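PDB 3LID: putative sensory box/GGDEF family protein from Vibrio parahaemolyticus, which probably makes cyclic di-GMP from two GTP molecules through its GGDEF part, the piece modelled here being the extracellular sensor domain of PDC fold. Local coordinates for residues 24-29 and 180-185; 13-18 and 187-192; 71-76 and 102-107. One frame throughout, in Å; residues are numbered along the deposited sequence.

Contact 1 of 3, residues 24-29 and 180-185; sequences AYTGRE and LLNYSP
Thr-26 and Glu-29, a turn apart on the long helix 9-45, meet Leu-181 at the end of helix 174-181 in a buried contact bridged by one water. The chain leaves helical geometry at Asn-182 to begin the short, weakly bonded strand 183-184. Leu-181 O accepts a hydrogen bond from the water at 2.7 Å. The same water gives its other proton to Glu-29 OE1 and takes one from Thr-26 OG1 at 2.7 Å, while the Tyr-25 ring turns its edge toward it. With chi1 at -67°, the hydroxyl of Thr-26 sits beside the backbone N, where it also meets the amide of Gln-22 one turn back, and the methyl CG2 lies anti to that N, 3.9 Å from Leu-181 O. Leu-181 packs its CD2 branch against the extended Glu-29 chain, nearest to OE1 at 3.5 Å and also touching CB, and the two side chains pass at a slant; Tyr-30 and Ile-33 of the same long helix pack against Leu-181 as well. Next along, Asn-182 OD1 is held by the hydroxyl of Tyr-30. As an ionised carboxylate, Glu-29 could not bond to the carbonyl directly. The water, with both of its protons spent on them and one received from Thr-26, lets the helix end and the acid share a buried junction.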
# COMPACT_ATOMS: atom_id res chain seq x y z
N ALA A 24 2.25 17.14 3.97
CA ALA A 24 1.48 17.01 5.17
C ALA A 24 0.05 16.55 4.89
O ALA A 24 -0.49 15.74 5.67
CB ALA A 24 1.49 18.41 5.97
N TYR A 25 -0.57 17.12 3.85
CA TYR A 25 -1.91 16.75 3.43
C TYR A 25 -1.99 15.21 3.12
O TYR A 25 -2.91 14.50 3.62
CB TYR A 25 -2.22 17.50 2.17
CG TYR A 25 -3.60 17.30 1.62
CD1 TYR A 25 -4.58 18.27 1.82
CD2 TYR A 25 -3.93 16.20 0.84
CE1 TYR A 25 -5.88 18.11 1.28
CE2 TYR A 25 -5.19 16.04 0.30
CZ TYR A 25 -6.15 16.99 0.53
OH TYR A 25 -7.41 16.82 -0.03
N THR A 26 -1.06 14.80 2.30
CA THR A 26 -1.17 13.44 1.81
C THR A 26 -0.80 12.52 2.96
O THR A 26 -1.36 11.41 3.08
CB THR A 26 -0.21 13.27 0.63
OG1 THR A 26 -0.70 14.08 -0.44
CG2 THR A 26 -0.18 11.78 0.17
N GLY A 27 0.10 12.93 3.85
CA GLY A 27 0.40 12.05 4.99
C GLY A 27 -0.82 11.84 5.84
O GLY A 27 -1.06 10.72 6.35
N ARG A 28 -1.61 12.91 6.05
CA ARG A 28 -2.84 12.77 6.81
C ARG A 28 -3.84 11.81 6.12
O ARG A 28 -4.56 11.05 6.79
CB ARG A 28 -3.50 14.16 6.98
CG ARG A 28 -2.71 14.97 8.08
CD ARG A 28 -3.45 16.29 8.43
NE ARG A 28 -3.56 17.19 7.31
CZ ARG A 28 -2.79 18.25 7.12
NH1 ARG A 28 -1.78 18.54 7.93
NH2 ARG A 28 -3.05 19.01 6.09
N GLU A 29 -3.87 11.85 4.80
CA GLU A 29 -4.75 10.91 4.06
C GLU A 29 -4.31 9.44 4.27
O GLU A 29 -5.18 8.57 4.55
CB GLU A 29 -4.81 11.20 2.57
CG GLU A 29 -5.44 12.62 2.31
CD GLU A 29 -6.07 12.72 0.95
OE1 GLU A 29 -5.35 12.54 -0.04
OE2 GLU A 29 -7.27 13.02 0.91
N LEU A 180 -5.01 6.63 -5.94
CA LEU A 180 -6.04 7.44 -5.25
C LEU A 180 -5.40 8.69 -4.63
O LEU A 180 -6.02 9.77 -4.66
CB LEU A 180 -6.67 6.57 -4.11
CG LEU A 180 -7.76 7.18 -3.24
CD1 LEU A 180 -9.03 7.35 -4.11
CD2 LEU A 180 -8.00 6.28 -2.02
N LEU A 181 -4.20 8.56 -4.07
CA LEU A 181 -3.72 9.55 -3.12
C LEU A 181 -2.57 10.41 -3.66
O LEU A 181 -2.28 11.48 -3.08
CB LEU A 181 -3.29 8.94 -1.79
CG LEU A 181 -4.43 8.20 -1.09
CD1 LEU A 181 -3.88 7.60 0.20
CD2 LEU A 181 -5.53 9.15 -0.88
N ASN A 182 -1.82 9.89 -4.61
CA ASN A 182 -0.46 10.47 -4.82
C ASN A 182 -0.40 11.57 -5.89
O ASN A 182 0.71 12.03 -6.21
CB ASN A 182 0.56 9.43 -5.19
CG ASN A 182 0.82 8.47 -4.07
OD1 ASN A 182 0.31 8.64 -2.95
ND2 ASN A 182 1.54 7.36 -4.40
N TYR A 183 -1.54 11.99 -6.41
CA TYR A 183 -1.51 13.20 -7.28
C TYR A 183 -2.49 14.20 -6.76
O TYR A 183 -3.63 13.84 -6.42
CB TYR A 183 -1.86 12.80 -8.71
CG TYR A 183 -1.89 14.02 -9.57
CD1 TYR A 183 -0.71 14.73 -9.81
CD2 TYR A 183 -3.08 14.48 -10.10
CE1 TYR A 183 -0.73 15.94 -10.60
CE2 TYR A 183 -3.12 15.66 -10.91
CZ TYR A 183 -1.93 16.36 -11.12
OH TYR A 183 -1.95 17.55 -11.85
N SER A 184 -2.07 15.47 -6.69
CA SER A 184 -2.94 16.54 -6.23
C SER A 184 -3.22 17.46 -7.41
O SER A 184 -2.32 18.10 -7.92
CB SER A 184 -2.24 17.39 -5.19
OG SER A 184 -2.99 18.58 -4.93
N PRO A 185 -4.48 17.52 -7.83
CA PRO A 185 -4.73 18.32 -9.01
C PRO A 185 -4.60 19.81 -8.64
O PRO A 185 -4.16 20.60 -9.47
CB PRO A 185 -6.17 17.94 -9.41
CG PRO A 185 -6.87 17.50 -8.06
CD PRO A 185 -5.69 16.87 -7.25
O HOH W 1 -3.15 13.08 -1.12

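Contact 2 of 3, residues 13-18 and 187-192; sequences ENTAKE and RDFHIE
Glu-18 OE2 has two partners: Arg-275 makes a salt bridge to it, and a water donates to it at 2.7 Å. That water accepts in turn from Arg-187 NH1 at 3.0 Å, lying in the guanidinium plane at its edge. The charges of Glu-18 and Arg-187 themselves stay 4.8 Å apart (OE2 to NH1), their planes inclined by 34°. Extended from CG to NE, Arg-187 instead lays one guanidinium face over Glu-18 O, while NH1 comes within 3.8 Å of Glu-18 CB. Phe-189 packs next to them. A chi1 of -79° turns its ring toward helix 9-45, where the edge meets Glu-18 CB in plane (3.9 Å from CE2) and CE1 reaches Thr-15 CG2 at 4.1 Å. Arg-187 O stands over one ring face, and Arg-275 makes a cation-pi contact with the ring. The contact thus sets the start of strand 189-195 against the long helix. The backbone here forms a G1 beta bulge, Asp-188, with left-handed phi and psi, and Phe-189 both facing Ser-184. Positive charge from two arginines would probably keep Glu-18 ionised, the direct partner being Arg-275 and the water-relayed one Arg-187.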
# COMPACT_ATOMS: atom_id res chain seq x y z
N GLU A 13 12.30 28.10 -3.23
CA GLU A 13 11.89 28.03 -1.85
C GLU A 13 10.38 28.03 -1.73
O GLU A 13 9.81 27.42 -0.83
CB GLU A 13 12.47 29.22 -1.06
CG GLU A 13 14.01 28.99 -0.90
CD GLU A 13 14.74 30.14 -0.23
OE1 GLU A 13 14.01 30.97 0.37
OE2 GLU A 13 16.01 30.19 -0.33
N ASN A 14 9.74 28.80 -2.58
CA ASN A 14 8.28 28.95 -2.42
C ASN A 14 7.66 27.63 -2.86
O ASN A 14 6.68 27.21 -2.30
CB ASN A 14 7.77 30.06 -3.30
CG ASN A 14 8.09 31.47 -2.72
OD1 ASN A 14 8.18 31.65 -1.50
ND2 ASN A 14 8.27 32.44 -3.60
N THR A 15 8.28 27.01 -3.85
CA THR A 15 7.73 25.70 -4.33
C THR A 15 7.94 24.67 -3.23
O THR A 15 7.06 23.82 -2.98
CB THR A 15 8.41 25.23 -5.60
OG1 THR A 15 8.08 26.14 -6.67
CG2 THR A 15 7.85 23.83 -6.04
N ALA A 16 9.06 24.78 -2.54
CA ALA A 16 9.35 23.79 -1.51
C ALA A 16 8.35 23.94 -0.38
O ALA A 16 7.90 22.89 0.22
CB ALA A 16 10.80 23.96 -1.02
N LYS A 17 7.97 25.18 -0.05
CA LYS A 17 6.97 25.39 1.00
C LYS A 17 5.60 24.77 0.56
O LYS A 17 4.89 24.12 1.38
CB LYS A 17 6.79 26.91 1.29
CG LYS A 17 8.04 27.53 1.96
CD LYS A 17 7.60 28.56 3.03
CE LYS A 17 8.78 29.17 3.74
NZ LYS A 17 9.19 30.38 2.97
N GLU A 18 5.21 24.96 -0.71
CA GLU A 18 3.93 24.39 -1.15
C GLU A 18 3.99 22.83 -1.08
O GLU A 18 3.05 22.16 -0.67
CB GLU A 18 3.66 24.69 -2.59
CG GLU A 18 3.56 26.20 -2.84
CD GLU A 18 3.64 26.54 -4.32
OE1 GLU A 18 4.29 27.57 -4.65
OE2 GLU A 18 3.08 25.81 -5.15
N ARG A 187 -2.57 21.42 -6.37
CA ARG A 187 -1.17 21.87 -6.36
C ARG A 187 -0.31 21.31 -7.50
O ARG A 187 0.81 21.74 -7.64
CB ARG A 187 -0.48 21.61 -5.02
CG ARG A 187 -1.14 22.27 -3.84
CD ARG A 187 -0.26 22.07 -2.59
NE ARG A 187 -0.78 22.54 -1.29
CZ ARG A 187 -0.61 23.79 -0.88
NH1 ARG A 187 -0.01 24.69 -1.67
NH2 ARG A 187 -1.06 24.18 0.29
N ASP A 188 -0.86 20.38 -8.28
CA ASP A 188 -0.16 19.73 -9.39
C ASP A 188 1.16 19.16 -8.92
O ASP A 188 2.21 19.45 -9.48
CB ASP A 188 0.03 20.69 -10.59
CG ASP A 188 0.67 20.02 -11.80
OD1 ASP A 188 0.29 18.87 -12.09
OD2 ASP A 188 1.55 20.63 -12.48
N PHE A 189 1.11 18.33 -7.88
CA PHE A 189 2.29 17.63 -7.49
C PHE A 189 2.06 16.08 -7.56
O PHE A 189 0.97 15.63 -7.22
CB PHE A 189 2.58 17.91 -6.03
CG PHE A 189 3.22 19.23 -5.75
CD1 PHE A 189 4.35 19.65 -6.44
CD2 PHE A 189 2.71 20.02 -4.73
CE1 PHE A 189 4.98 20.88 -6.08
CE2 PHE A 189 3.32 21.28 -4.39
CZ PHE A 189 4.45 21.66 -5.04
N HIS A 190 3.10 15.36 -7.94
CA HIS A 190 3.12 13.87 -7.85
C HIS A 190 3.92 13.43 -6.64
O HIS A 190 5.07 13.79 -6.50
CB HIS A 190 3.70 13.28 -9.09
CG HIS A 190 2.84 13.47 -10.31
ND1 HIS A 190 1.86 12.57 -10.68
CD2 HIS A 190 2.82 14.46 -11.24
CE1 HIS A 190 1.28 12.99 -11.80
NE2 HIS A 190 1.83 14.14 -12.16
N ILE A 191 3.32 12.61 -5.77
CA ILE A 191 4.11 12.17 -4.64
C ILE A 191 4.62 10.78 -4.97
O ILE A 191 3.84 9.95 -5.43
CB ILE A 191 3.27 12.19 -3.35
CG1 ILE A 191 2.88 13.62 -3.03
CG2 ILE A 191 4.00 11.38 -2.16
CD1 ILE A 191 2.13 13.78 -1.80
N GLU A 192 5.89 10.54 -4.79
CA GLU A 192 6.46 9.22 -5.00
C GLU A 192 6.57 8.58 -3.62
O GLU A 192 6.73 9.28 -2.60
CB GLU A 192 7.88 9.32 -5.64
CG GLU A 192 7.77 9.74 -7.10
CD GLU A 192 9.12 10.05 -7.73
OE1 GLU A 192 9.77 11.00 -7.26
OE2 GLU A 192 9.52 9.36 -8.68
O HOH W 2 0.68 24.71 -4.59

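Contact 3 of 3, residues 71-76 and 102-107; sequences SVARNQ and SIAGPS
Ala-73 and Arg-74, in the final turn of helix 59-76, lie against strand 103-106, an outermost strand of the seven-stranded antiparallel sheet. Ala-73 CB and Ala-104 CB face each other at 4.1 Å, two small side chains that let helix and strand come close; Tyr-97 of the neighbouring strand 91-98 touches both. Arg-74 does the rest with its aliphatic part and one nitrogen. Its CG rests 3.5 Å from Ser-102 O and 3.8 Å from Ala-104 CB, and CD lies beside Ser-102 O as well. A bend at chi3 (-68°) then carries the guanidinium forward along the strand, toward the N-terminal side of the helix, bringing NH1 within 3.6 Å of Ala-104 O, which sits at the edge of the group, near its plane. The firmer polar link goes through a water that accepts from Arg-74 NH1 at 2.9 Å and from Ala-104 N at 3.0 Å. Gly-105 and Ser-107 bond through their backbones to Lys-96 and Arg-94, so the amide of Ala-104 points away from strand 91-98, and the water gives it an acceptor. Further on, Ala-104 also touches Ser-70, and Pro-106 touches Glu-66: the strand passes the helix on a slant, in the opposite sense, meeting earlier helix residues as it advances. This is a helix packed obliquely against the edge strand of an antiparallel sheet, part of the mixed helix and sheet architecture of the PDC fold in Cache-type sensor domains.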
# COMPACT_ATOMS: atom_id res chain seq x y z
N SER A 71 -18.97 -8.00 -1.08
CA SER A 71 -19.59 -6.68 -0.80
C SER A 71 -18.63 -5.74 -0.13
O SER A 71 -18.61 -4.52 -0.42
CB SER A 71 -20.87 -6.87 0.06
OG SER A 71 -21.85 -7.60 -0.70
N VAL A 72 -17.89 -6.26 0.85
CA VAL A 72 -16.94 -5.39 1.58
C VAL A 72 -15.85 -4.92 0.56
O VAL A 72 -15.42 -3.73 0.63
CB VAL A 72 -16.26 -6.15 2.78
CG1 VAL A 72 -15.10 -5.32 3.33
CG2 VAL A 72 -17.32 -6.39 3.85
N ALA A 73 -15.36 -5.82 -0.30
CA ALA A 73 -14.31 -5.41 -1.23
C ALA A 73 -14.84 -4.31 -2.18
O ALA A 73 -14.09 -3.40 -2.51
CB ALA A 73 -13.82 -6.62 -2.11
N ARG A 74 -16.05 -4.48 -2.70
CA ARG A 74 -16.63 -3.44 -3.58
C ARG A 74 -16.82 -2.09 -2.84
O ARG A 74 -16.66 -1.00 -3.46
CB ARG A 74 -17.98 -3.89 -4.20
CG ARG A 74 -17.79 -5.10 -5.21
CD ARG A 74 -19.11 -5.35 -5.98
NE ARG A 74 -20.12 -5.87 -5.05
CZ ARG A 74 -20.35 -7.17 -4.85
NH1 ARG A 74 -19.71 -8.09 -5.58
NH2 ARG A 74 -21.27 -7.53 -3.98
N ASN A 75 -17.19 -2.16 -1.56
CA ASN A 75 -17.41 -0.96 -0.75
C ASN A 75 -16.10 -0.26 -0.36
O ASN A 75 -16.00 1.00 -0.49
CB ASN A 75 -18.14 -1.36 0.52
CG ASN A 75 -18.35 -0.18 1.49
OD1 ASN A 75 -17.50 0.17 2.28
ND2 ASN A 75 -19.53 0.35 1.46
N GLN A 76 -15.06 -1.04 -0.03
CA GLN A 76 -13.81 -0.45 0.47
C GLN A 76 -12.77 -0.13 -0.63
O GLN A 76 -11.94 0.75 -0.40
CB GLN A 76 -13.19 -1.38 1.53
CG GLN A 76 -14.01 -1.40 2.80
CD GLN A 76 -13.95 -0.03 3.50
OE1 GLN A 76 -14.97 0.69 3.58
NE2 GLN A 76 -12.81 0.35 3.89
N SER A 102 -14.43 -2.80 -10.86
CA SER A 102 -15.23 -2.93 -9.60
C SER A 102 -15.84 -4.32 -9.36
O SER A 102 -16.80 -4.50 -8.56
CB SER A 102 -16.31 -1.83 -9.51
OG SER A 102 -15.85 -0.47 -9.87
N ILE A 103 -15.29 -5.35 -10.02
CA ILE A 103 -15.81 -6.71 -9.87
C ILE A 103 -15.10 -7.41 -8.71
O ILE A 103 -13.85 -7.36 -8.67
CB ILE A 103 -15.58 -7.53 -11.14
CG1 ILE A 103 -16.53 -6.97 -12.21
CG2 ILE A 103 -15.91 -8.96 -10.91
CD1 ILE A 103 -16.11 -7.30 -13.60
N ALA A 104 -15.88 -7.98 -7.79
CA ALA A 104 -15.37 -8.84 -6.71
C ALA A 104 -16.03 -10.18 -6.81
O ALA A 104 -17.25 -10.27 -7.08
CB ALA A 104 -15.74 -8.25 -5.31
N GLY A 105 -15.33 -11.27 -6.46
CA GLY A 105 -16.04 -12.53 -6.33
C GLY A 105 -15.03 -13.60 -5.94
O GLY A 105 -13.78 -13.36 -5.95
N PRO A 106 -15.53 -14.78 -5.63
CA PRO A 106 -14.63 -15.82 -5.09
C PRO A 106 -13.87 -16.53 -6.18
O PRO A 106 -14.37 -16.61 -7.35
CB PRO A 106 -15.63 -16.83 -4.43
CG PRO A 106 -16.91 -16.65 -5.23
CD PRO A 106 -16.95 -15.11 -5.44
N SER A 107 -12.71 -17.11 -5.85
CA SER A 107 -11.97 -17.97 -6.79
C SER A 107 -11.88 -19.37 -6.25
O SER A 107 -11.73 -19.56 -4.98
CB SER A 107 -10.53 -17.42 -6.91
OG SER A 107 -9.68 -18.19 -7.75
O HOH W 3 -18.85 -7.71 -8.33

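In the fold
Contacts 1 and 2 are neighbours, their centres 11 Å apart. Both join helix 9-45 to the six-stranded sheet, where strands 183-184 and 189-195 pair; Asn-182 O probably bonds to Ile-191 N, and Tyr-183 OH to Asp-188 OD1. Contact 3 lies on the seven-stranded sheet, about 25 Å from contact 1 and 35 Å from contact 2, centre to centre, and touches neither. Along the chain the first segments run 13-18, 24-29, 71-76 and their partners 102-107, 180-185, 187-192, so each pair encloses the next. The long helix therefore meets, over roughly its first half, strands that come much later in sequence, tying the second sheet to the N-terminal part of this sensor domain.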